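Local coordinates for coat protein (PDB 2QUD) that forms dimers that assemble into the icosahedral phage capsid, package the RNA genome through its packaging signals, and repress translation of the viral replicase, at the interface of chains A and B. Coordinates in Å, arbitrary orientation; residue numbers count along the deposited sequence, not the author numbering. Chains: chain A/B, Coat protein.

Contact 1: the interface of chains A and B. Residues chain A 108-110, 113-114, 118; chain B 98, 101, 105.
The C-terminal end of helix 94-109 of chain A, the turn at A:Thr110 and the following helix 111-119 meet the middle of helix 94-108 of chain B. B:Tyr101 is the centre of the patch. Its CG lies anti to the backbone N (chi1 172°), which sends the ring across to chain A, where the phenol B:Tyr101 OH donates to A:Val108 O at 2.6 Å. The approach lies in the carbonyl plane, on a lone pair, with a C=O...O angle of 140°. The bond caps a carbonyl in the last turn of helix 94-109, close to where the chain breaks into helix 111-119.

A:Glu114 crosses the tyrosine at about a right angle and lays its stem over one ring face, A:Glu114 CB standing 3.8 Å from the centroid of the B:Tyr101 ring and displaced toward the rim. With the chain extended beyond CG, the carboxylate runs on nearly parallel to the ring, the planes 11° apart. A:Glu114 OE2 then pairs with B:Lys98 NZ in a 2.7 Å salt bridge, the ammonium coming from above the carboxylate plane; a bend at chi2 shapes the lysine chain that brings it there. The other oxygen, A:Glu114 OE1, holds water 1 at 2.7 Å, and this water also touches the B:Tyr101 hydroxyl and A:Ala109 O, tying acid, phenol and helix end together.

B:Lys105 lies on the other flank, extended beyond CG, with B:Lys105 CE 3.8 Å from A:Ala109 CB. B:Lys105 NZ reaches A:Ala109 O at 3.3 Å, in the carbonyl plane. Nearer the lysine backbone, A:Val108 CG1 packs 3.6 Å from B:Lys105 CA. B:Lys98, and more weakly the non-contacting B:Lys105, may favour the charged form of A:Glu114. At the start of helix 111-119, A:Val113 N donates to A:Thr110 OG1, an N-cap that braces the turn. The patch thus sits at the helix-helix junction of each subunit, where its C-terminal helices clasp the partner's long helix.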
# COMPACT_ATOMS: atom_id res chain seq x y z
N VAL A 108 0.10 -7.24 2.85
CA VAL A 108 -1.22 -6.65 2.72
C VAL A 108 -2.28 -7.72 2.78
O VAL A 108 -3.30 -7.52 3.41
CB VAL A 108 -1.34 -5.81 1.43
CG1 VAL A 108 -2.78 -5.33 1.25
CG2 VAL A 108 -0.40 -4.64 1.49
N ALA A 109 -2.01 -8.87 2.15
CA ALA A 109 -2.96 -9.99 2.12
C ALA A 109 -3.17 -10.69 3.46
O ALA A 109 -4.15 -11.44 3.59
CB ALA A 109 -2.55 -11.01 1.07
N THR A 110 -2.30 -10.47 4.46
CA THR A 110 -2.47 -11.11 5.77
C THR A 110 -3.76 -10.73 6.51
O THR A 110 -4.23 -9.59 6.46
CB THR A 110 -1.25 -10.85 6.72
OG1 THR A 110 -1.14 -9.46 7.07
CG2 THR A 110 0.04 -11.38 6.11
N VAL A 113 -2.97 -7.71 8.94
CA VAL A 113 -3.12 -6.34 8.40
C VAL A 113 -4.60 -5.98 8.24
O VAL A 113 -5.02 -4.87 8.52
CB VAL A 113 -2.33 -6.19 7.08
CG1 VAL A 113 -2.70 -4.86 6.37
CG2 VAL A 113 -0.83 -6.25 7.36
N GLU A 114 -5.41 -6.95 7.81
CA GLU A 114 -6.84 -6.74 7.69
C GLU A 114 -7.42 -6.30 9.05
O GLU A 114 -8.20 -5.37 9.13
CB GLU A 114 -7.58 -8.00 7.20
CG GLU A 114 -9.06 -7.73 6.90
CD GLU A 114 -9.81 -8.91 6.33
OE1 GLU A 114 -9.19 -9.93 5.98
OE2 GLU A 114 -11.06 -8.81 6.24
N VAL A 118 -9.23 -2.74 9.89
CA VAL A 118 -10.66 -2.81 10.17
C VAL A 118 -10.96 -2.62 11.68
O VAL A 118 -11.96 -1.99 12.03
CB VAL A 118 -11.26 -4.11 9.59
CG1 VAL A 118 -12.73 -4.24 9.92
CG2 VAL A 118 -11.05 -4.18 8.05
N LYS B 98 -13.34 -2.30 5.60
CA LYS B 98 -13.15 -3.57 4.91
C LYS B 98 -12.97 -3.38 3.39
O LYS B 98 -12.13 -4.03 2.77
CB LYS B 98 -14.32 -4.52 5.22
CG LYS B 98 -14.37 -5.85 4.49
CD LYS B 98 -13.11 -6.70 4.59
CE LYS B 98 -13.40 -8.13 4.11
NZ LYS B 98 -12.16 -8.89 3.76
N TYR B 101 -9.56 -1.88 2.64
CA TYR B 101 -8.63 -3.02 2.73
C TYR B 101 -8.69 -3.92 1.48
O TYR B 101 -7.67 -4.22 0.85
CB TYR B 101 -8.88 -3.85 4.00
CG TYR B 101 -8.07 -5.12 3.98
CD1 TYR B 101 -6.75 -5.09 4.30
CD2 TYR B 101 -8.60 -6.33 3.57
CE1 TYR B 101 -5.95 -6.20 4.19
CE2 TYR B 101 -7.82 -7.47 3.48
CZ TYR B 101 -6.49 -7.40 3.78
OH TYR B 101 -5.71 -8.53 3.72
N LYS B 105 -5.68 -4.62 -1.17
CA LYS B 105 -5.16 -5.96 -1.42
C LYS B 105 -5.21 -6.29 -2.93
O LYS B 105 -4.21 -6.79 -3.49
CB LYS B 105 -5.97 -6.97 -0.61
CG LYS B 105 -5.54 -8.39 -0.79
CD LYS B 105 -6.34 -9.26 0.19
CE LYS B 105 -6.12 -10.72 -0.03
NZ LYS B 105 -6.43 -11.55 1.22
O HOH W 1 -6.97 -10.89 4.79

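Contact 2: the interface of chains A and B. Residues chain A 99, 102-103, 106; chain B 10-12, 17, 42, 65.
A:Leu103, on helix 94-109, forms the apolar centre, burying 97 Å² against chain B. Its CG is anti to the carbonyl carbon (chi1 -69°), and the two methyls divide the work. A:Leu103 CD1 meets B:Leu42 CD2 tip to tip at 4.0 Å, while A:Leu103 CD2 turns to the strands and packs against B:Val12 CG2 at 3.9 Å, with B:Leu10 CD1 a little farther off. B:Arg17 crosses the leucine at about a right angle; bent at chi2 and chi3, it brings both its CG and NH1 against A:Leu103 CD2, so that the aliphatic stem and the guanidinium tip both line the leucine site.

Next to this centre, A:Asp102 crosses B:Val12 at about a right angle and offers its methylene, A:Asp102 CB lying 3.7 Å from B:Val12 CG1.

The polar rim is built from two serines of the same helix, each with OG anti to the backbone N. At one end A:Ser99 OG donates to B:Gln65 OE1 at 2.6 Å, in the carbonyl plane and on a lone pair, with a C=O...O angle of 141°. The extended chain of B:Gln65 carries its amide to the helix, beside A:Leu103 CD1. At the other end A:Ser106 OG donates to B:Ser11 O at 2.9 Å, coming 35° out of the carbonyl plane. The return bond from B:Ser11 N is weak, and water 2 links A:Ser106 OG with B:Ser11 O as well; the B:Ser11 residue itself is poorly ordered.

The site docks the helix of one subunit onto the N-terminal strands 7-12 and 15-24 and strand 56-68 of the other, helping to hold the coat-protein homodimer together.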
# COMPACT_ATOMS: atom_id res chain seq x y z
N SER A 99 11.20 -8.92 -5.02
CA SER A 99 11.06 -9.39 -3.65
C SER A 99 10.28 -8.38 -2.79
O SER A 99 9.39 -8.75 -2.04
CB SER A 99 12.43 -9.67 -3.02
OG SER A 99 12.30 -10.08 -1.66
N ASP A 102 6.68 -8.74 -3.86
CA ASP A 102 6.11 -9.99 -3.43
C ASP A 102 5.83 -9.99 -1.92
O ASP A 102 4.79 -10.46 -1.45
CB ASP A 102 7.06 -11.13 -3.78
CG ASP A 102 7.03 -11.53 -5.26
OD1 ASP A 102 6.09 -11.15 -6.01
OD2 ASP A 102 7.95 -12.28 -5.69
N LEU A 103 6.80 -9.51 -1.16
CA LEU A 103 6.61 -9.42 0.29
C LEU A 103 5.50 -8.44 0.68
O LEU A 103 4.75 -8.70 1.63
CB LEU A 103 7.92 -9.04 0.98
CG LEU A 103 8.99 -10.14 0.92
CD1 LEU A 103 10.36 -9.53 1.25
CD2 LEU A 103 8.71 -11.29 1.89
N SER A 106 2.16 -10.03 -0.05
CA SER A 106 1.89 -10.97 1.05
C SER A 106 1.47 -10.27 2.33
O SER A 106 0.47 -10.64 2.95
CB SER A 106 3.10 -11.86 1.32
OG SER A 106 2.77 -12.85 2.26
N LEU B 10 4.85 -14.03 6.38
CA LEU B 10 4.63 -13.67 4.97
C LEU B 10 4.98 -14.86 4.08
O LEU B 10 6.05 -15.44 4.20
CB LEU B 10 5.49 -12.47 4.59
CG LEU B 10 5.37 -11.22 5.46
CD1 LEU B 10 6.23 -10.08 4.87
CD2 LEU B 10 3.92 -10.81 5.65
N SER B 11 4.06 -15.23 3.20
CA SER B 11 4.26 -16.33 2.26
C SER B 11 4.47 -15.76 0.87
O SER B 11 3.69 -14.92 0.43
CB SER B 11 3.02 -17.22 2.26
OG SER B 11 2.68 -17.62 3.58
N VAL B 12 5.54 -16.19 0.20
CA VAL B 12 5.80 -15.88 -1.20
C VAL B 12 5.95 -17.23 -1.88
O VAL B 12 7.01 -17.87 -1.79
CB VAL B 12 7.08 -15.00 -1.39
CG1 VAL B 12 7.34 -14.74 -2.86
CG2 VAL B 12 6.92 -13.69 -0.64
N ARG B 17 8.28 -16.50 5.31
CA ARG B 17 9.16 -15.47 5.85
C ARG B 17 8.54 -14.99 7.14
O ARG B 17 7.48 -14.37 7.14
CB ARG B 17 9.26 -14.32 4.85
CG ARG B 17 9.70 -14.73 3.43
CD ARG B 17 11.13 -15.22 3.38
NE ARG B 17 12.07 -14.15 3.72
CZ ARG B 17 12.51 -13.20 2.88
NH1 ARG B 17 12.10 -13.13 1.63
NH2 ARG B 17 13.36 -12.30 3.32
N LEU B 42 15.41 -8.23 7.11
CA LEU B 42 14.13 -7.65 6.69
C LEU B 42 13.42 -7.10 7.93
O LEU B 42 13.35 -7.78 8.96
CB LEU B 42 13.26 -8.72 6.04
CG LEU B 42 11.94 -8.26 5.46
CD1 LEU B 42 12.16 -7.39 4.20
CD2 LEU B 42 11.12 -9.50 5.15
N GLN B 65 13.74 -3.38 3.12
CA GLN B 65 14.47 -4.51 2.58
C GLN B 65 15.87 -4.07 2.15
O GLN B 65 16.07 -3.41 1.15
CB GLN B 65 13.75 -5.15 1.41
CG GLN B 65 14.41 -6.42 0.93
CD GLN B 65 13.76 -6.99 -0.26
OE1 GLN B 65 13.07 -8.03 -0.19
NE2 GLN B 65 13.97 -6.33 -1.41
O HOH W 2 0.55 -14.53 0.81

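Contact 1 and contact 2 lie about 15 Å apart, measured between the centres of their C-alpha atoms, and share helix 94-109 of chain A. Its C-terminal end meets the partner's helix in contact 1, whereas the stretch from A:Ser99 to A:Ser106 rests on the partner's strands and the loop at B:Leu42 in contact 2. The two-fold repeats both with chains exchanged, so every subunit both gives and receives a helix. This reciprocal interlocking illustrates how a dimer can be secured by elements of each chain embedded in the other, which would suit the dimer as the unit from which the capsid is built.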